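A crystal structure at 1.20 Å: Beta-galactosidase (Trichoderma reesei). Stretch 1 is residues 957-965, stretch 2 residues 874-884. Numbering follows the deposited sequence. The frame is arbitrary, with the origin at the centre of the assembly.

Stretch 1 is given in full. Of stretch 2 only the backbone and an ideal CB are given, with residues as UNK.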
# COMPACT_ATOMS: atom_id res chain seq x y z
N GLY A 957 6.78 -16.79 -18.05
CA GLY A 957 6.60 -18.17 -17.65
C GLY A 957 5.23 -18.37 -17.10
O GLY A 957 4.71 -17.52 -16.35
N VAL A 958 4.61 -19.50 -17.42
CA VAL A 958 3.34 -19.87 -16.84
C VAL A 958 3.44 -21.34 -16.40
O VAL A 958 3.62 -22.24 -17.23
CB VAL A 958 2.20 -19.71 -17.84
CG1 VAL A 958 0.86 -20.15 -17.24
CG2 VAL A 958 2.12 -18.29 -18.35
N ALA A 959 3.28 -21.59 -15.09
CA ALA A 959 3.13 -22.95 -14.58
C ALA A 959 1.65 -23.26 -14.60
O ALA A 959 0.87 -22.42 -14.24
CB ALA A 959 3.72 -23.10 -13.16
N LEU A 960 1.34 -24.49 -15.00
CA LEU A 960 -0.05 -24.95 -15.07
C LEU A 960 -0.15 -26.24 -14.28
O LEU A 960 0.45 -27.24 -14.68
CB LEU A 960 -0.43 -25.16 -16.55
CG LEU A 960 -1.79 -25.82 -16.80
CD1 LEU A 960 -2.87 -24.89 -16.28
CD2 LEU A 960 -1.94 -26.15 -18.27
N TRP A 961 -0.92 -26.21 -13.20
CA TRP A 961 -1.16 -27.36 -12.35
C TRP A 961 -2.64 -27.72 -12.56
O TRP A 961 -3.52 -27.01 -12.04
CB TRP A 961 -0.79 -27.02 -10.90
CG TRP A 961 -1.13 -28.04 -9.85
CD1 TRP A 961 -1.66 -29.31 -9.92
CD2 TRP A 961 -0.93 -27.86 -8.43
NE1 TRP A 961 -1.80 -29.89 -8.68
CE2 TRP A 961 -1.36 -29.00 -7.74
CE3 TRP A 961 -0.42 -26.76 -7.71
CZ2 TRP A 961 -1.30 -29.12 -6.34
CZ3 TRP A 961 -0.36 -26.86 -6.34
CH2 TRP A 961 -0.79 -28.03 -5.66
N ALA A 962 -2.83 -28.82 -13.28
CA ALA A 962 -4.19 -29.33 -13.53
C ALA A 962 -4.57 -30.23 -12.34
O ALA A 962 -3.83 -31.20 -12.05
CB ALA A 962 -4.21 -30.13 -14.79
N LEU A 963 -5.64 -29.95 -11.64
CA LEU A 963 -5.97 -30.62 -10.41
C LEU A 963 -6.80 -31.88 -10.61
O LEU A 963 -6.87 -32.66 -9.68
CB LEU A 963 -6.79 -29.64 -9.52
CG LEU A 963 -5.96 -28.48 -8.99
CD1 LEU A 963 -6.87 -27.32 -8.61
CD2 LEU A 963 -5.13 -28.95 -7.81
N GLU A 964 -7.48 -32.02 -11.75
CA GLU A 964 -8.35 -33.13 -11.97
C GLU A 964 -7.84 -33.96 -13.13
O GLU A 964 -7.01 -33.56 -13.94
CB GLU A 964 -9.78 -32.61 -12.21
CG GLU A 964 -10.33 -32.03 -10.90
CD GLU A 964 -11.77 -31.58 -10.97
OE1 GLU A 964 -12.37 -31.50 -12.07
OE2 GLU A 964 -12.31 -31.27 -9.87
N SER A 965 -8.40 -35.17 -13.19
CA SER A 965 -7.78 -36.17 -14.08
C SER A 965 -7.98 -35.87 -15.55
O SER A 965 -7.25 -36.46 -16.36
CB SER A 965 -8.37 -37.54 -13.72
OG SER A 965 -9.77 -37.52 -14.02
N UNK A 874 1.83 -24.95 -25.96
CA UNK A 874 1.27 -23.70 -25.44
C UNK A 874 0.38 -23.89 -24.23
O UNK A 874 -0.39 -24.88 -24.17
CB UNK A 874 0.47 -22.99 -26.54
N UNK A 875 0.41 -22.97 -23.29
CA UNK A 875 -0.49 -23.07 -22.11
C UNK A 875 -1.96 -22.96 -22.54
O UNK A 875 -2.84 -23.42 -21.80
CB UNK A 875 -0.16 -21.98 -21.09
N UNK A 876 -2.23 -22.39 -23.71
CA UNK A 876 -3.60 -22.31 -24.19
C UNK A 876 -4.16 -23.68 -24.57
O UNK A 876 -5.40 -23.84 -24.61
CB UNK A 876 -3.68 -21.37 -25.39
N UNK A 877 -3.28 -24.63 -24.82
CA UNK A 877 -3.73 -26.00 -25.12
C UNK A 877 -3.63 -26.87 -23.86
O UNK A 877 -4.40 -27.81 -23.69
CB UNK A 877 -2.90 -26.61 -26.25
N UNK A 878 -2.69 -26.60 -22.98
CA UNK A 878 -2.59 -27.26 -21.69
C UNK A 878 -2.30 -28.75 -21.80
O UNK A 878 -1.62 -29.22 -22.66
CB UNK A 878 -3.88 -27.05 -20.90
N UNK A 879 -2.86 -29.48 -20.85
CA UNK A 879 -2.54 -30.89 -20.61
C UNK A 879 -3.83 -31.65 -20.37
O UNK A 879 -4.83 -31.12 -19.91
CB UNK A 879 -1.59 -31.05 -19.42
N UNK A 880 -3.77 -32.93 -20.75
CA UNK A 880 -4.99 -33.73 -20.75
C UNK A 880 -5.10 -34.69 -19.58
O UNK A 880 -5.92 -35.62 -19.59
CB UNK A 880 -5.08 -34.52 -22.06
N UNK A 881 -4.28 -34.52 -18.56
CA UNK A 881 -4.29 -35.34 -17.37
C UNK A 881 -3.93 -34.46 -16.18
O UNK A 881 -3.35 -33.37 -16.37
CB UNK A 881 -3.33 -36.52 -17.50
N UNK A 882 -4.20 -34.95 -14.99
CA UNK A 882 -3.70 -34.23 -13.81
C UNK A 882 -2.18 -34.15 -13.89
O UNK A 882 -1.48 -35.06 -14.30
CB UNK A 882 -4.14 -34.92 -12.51
N UNK A 883 -1.61 -33.03 -13.42
CA UNK A 883 -0.15 -32.95 -13.48
C UNK A 883 0.23 -31.48 -13.53
O UNK A 883 -0.56 -30.58 -13.26
CB UNK A 883 0.41 -33.71 -14.69
N UNK A 884 1.50 -31.22 -13.81
CA UNK A 884 2.03 -29.85 -13.71
C UNK A 884 2.98 -29.66 -14.87
O UNK A 884 3.95 -30.44 -15.04
CB UNK A 884 2.73 -29.60 -12.37

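Position 874 lies beyond the reach of stretch 1, so nothing there restricts it, but the backbone N of 876 can be met by a side-chain acceptor, which Ser, Thr, Asp or Asn could supply. It is Ser874, whose OG accepts from Leu876 N at 3.0 Å.

At 875, phi is -65° and the CB points toward stretch 1, 4.4 Å from Val958 CG1. Proline or a modest apolar residue would suit; Pro875 is found, its ring packing on that valine.

Positions 876 and 877 direct their CBs away from stretch 1, so these positions tolerate almost anything on its account; they are Leu876 and Asp877.

Position 878 is more exacting. Its phi of 64° favours glycine, and an ideal CB would sit 3.4 Å from Leu960 CD2, a tight fit. Gly878 CA lies 3.7 Å from Leu960 CD2, so bare backbone packs on the leucine.

At 879 the CB points toward Leu960 and Ala962, and the small alanine leaves room for an extended apolar chain: leucine, isoleucine or methionine could fill it. Ile879 does, with chi1 p and chi2 t, bringing CD1 to 3.8 Å from Ala962 CB and CG1 to 4.4 Å from Leu960 CD2.

Position 880 points away and is permissive; it is Ala880.

At 881 the CB also points away overall, though it lies 4.1 Å from Ser965 O, so many residues could fit, polar ones included. In His881 the backbone makes the clearer contact, a CA-H...O approach from CA to Ser965 O at 3.3 Å.

The CB of 882 goes sideways, 3.5 Å from Glu964 O and 3.8 Å from Ala962 O. With carbonyls so near, a small residue is the safest choice, and Ala882 meets it. Its N is 3.3 Å from Glu964 O at a poor angle and instead donates to a water O at 3.0 Å, which in turn makes a weak 3.4 Å bond to Ser965 O.

Position 883 pairs with Ala962, and its phi/psi of 154/-170 would jam a CB against the preceding carbonyl, calling for glycine. Gly883 N donates to Ala962 O at 3.2 Å, and Ala962 N returns a bond to Gly883 O at 2.9 Å, closing the antiparallel ring.

Position 884 is the non-hydrogen-bonded partner of Trp961, with both side chains on the same sheet face. An indole alongside invites an aliphatic chain. Ile884, m then t, lays CG1 3.8 Å from Trp961 CG, and its CD1 sits 4.1 Å from the centroid of the Trp961 five-membered ring, a CH-pi contact over the face.

Stretch 2 874-884: SPLDGIAHAGI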
# COMPACT_ATOMS: atom_id res chain seq x y z
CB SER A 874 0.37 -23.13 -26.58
OG SER A 874 -0.29 -22.01 -25.98
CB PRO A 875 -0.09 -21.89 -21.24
CG PRO A 875 0.52 -20.91 -22.22
CD PRO A 875 1.25 -21.77 -23.24
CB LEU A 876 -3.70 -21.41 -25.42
CG LEU A 876 -3.60 -19.89 -25.20
CD1 LEU A 876 -4.64 -19.38 -24.21
CD2 LEU A 876 -2.24 -19.43 -24.74
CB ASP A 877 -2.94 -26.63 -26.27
CG ASP A 877 -3.27 -25.91 -27.57
OD1 ASP A 877 -4.47 -25.69 -27.86
OD2 ASP A 877 -2.33 -25.57 -28.30
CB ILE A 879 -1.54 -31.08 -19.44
CG1 ILE A 879 -2.01 -30.50 -18.09
CG2 ILE A 879 -0.19 -30.49 -19.84
CD1 ILE A 879 -1.07 -30.77 -16.91
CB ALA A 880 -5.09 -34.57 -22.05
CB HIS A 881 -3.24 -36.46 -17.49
CG HIS A 881 -3.60 -37.42 -18.59
ND1 HIS A 881 -2.86 -37.51 -19.75
CD2 HIS A 881 -4.59 -38.32 -18.74
CE1 HIS A 881 -3.37 -38.42 -20.57
NE2 HIS A 881 -4.43 -38.93 -19.97
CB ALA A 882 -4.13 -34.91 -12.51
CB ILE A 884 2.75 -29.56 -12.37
CG1 ILE A 884 1.90 -29.98 -11.17
CG2 ILE A 884 3.13 -28.07 -12.33
CD1 ILE A 884 2.53 -29.73 -9.82
O HOH W 1 -4.79 -37.81 -14.52
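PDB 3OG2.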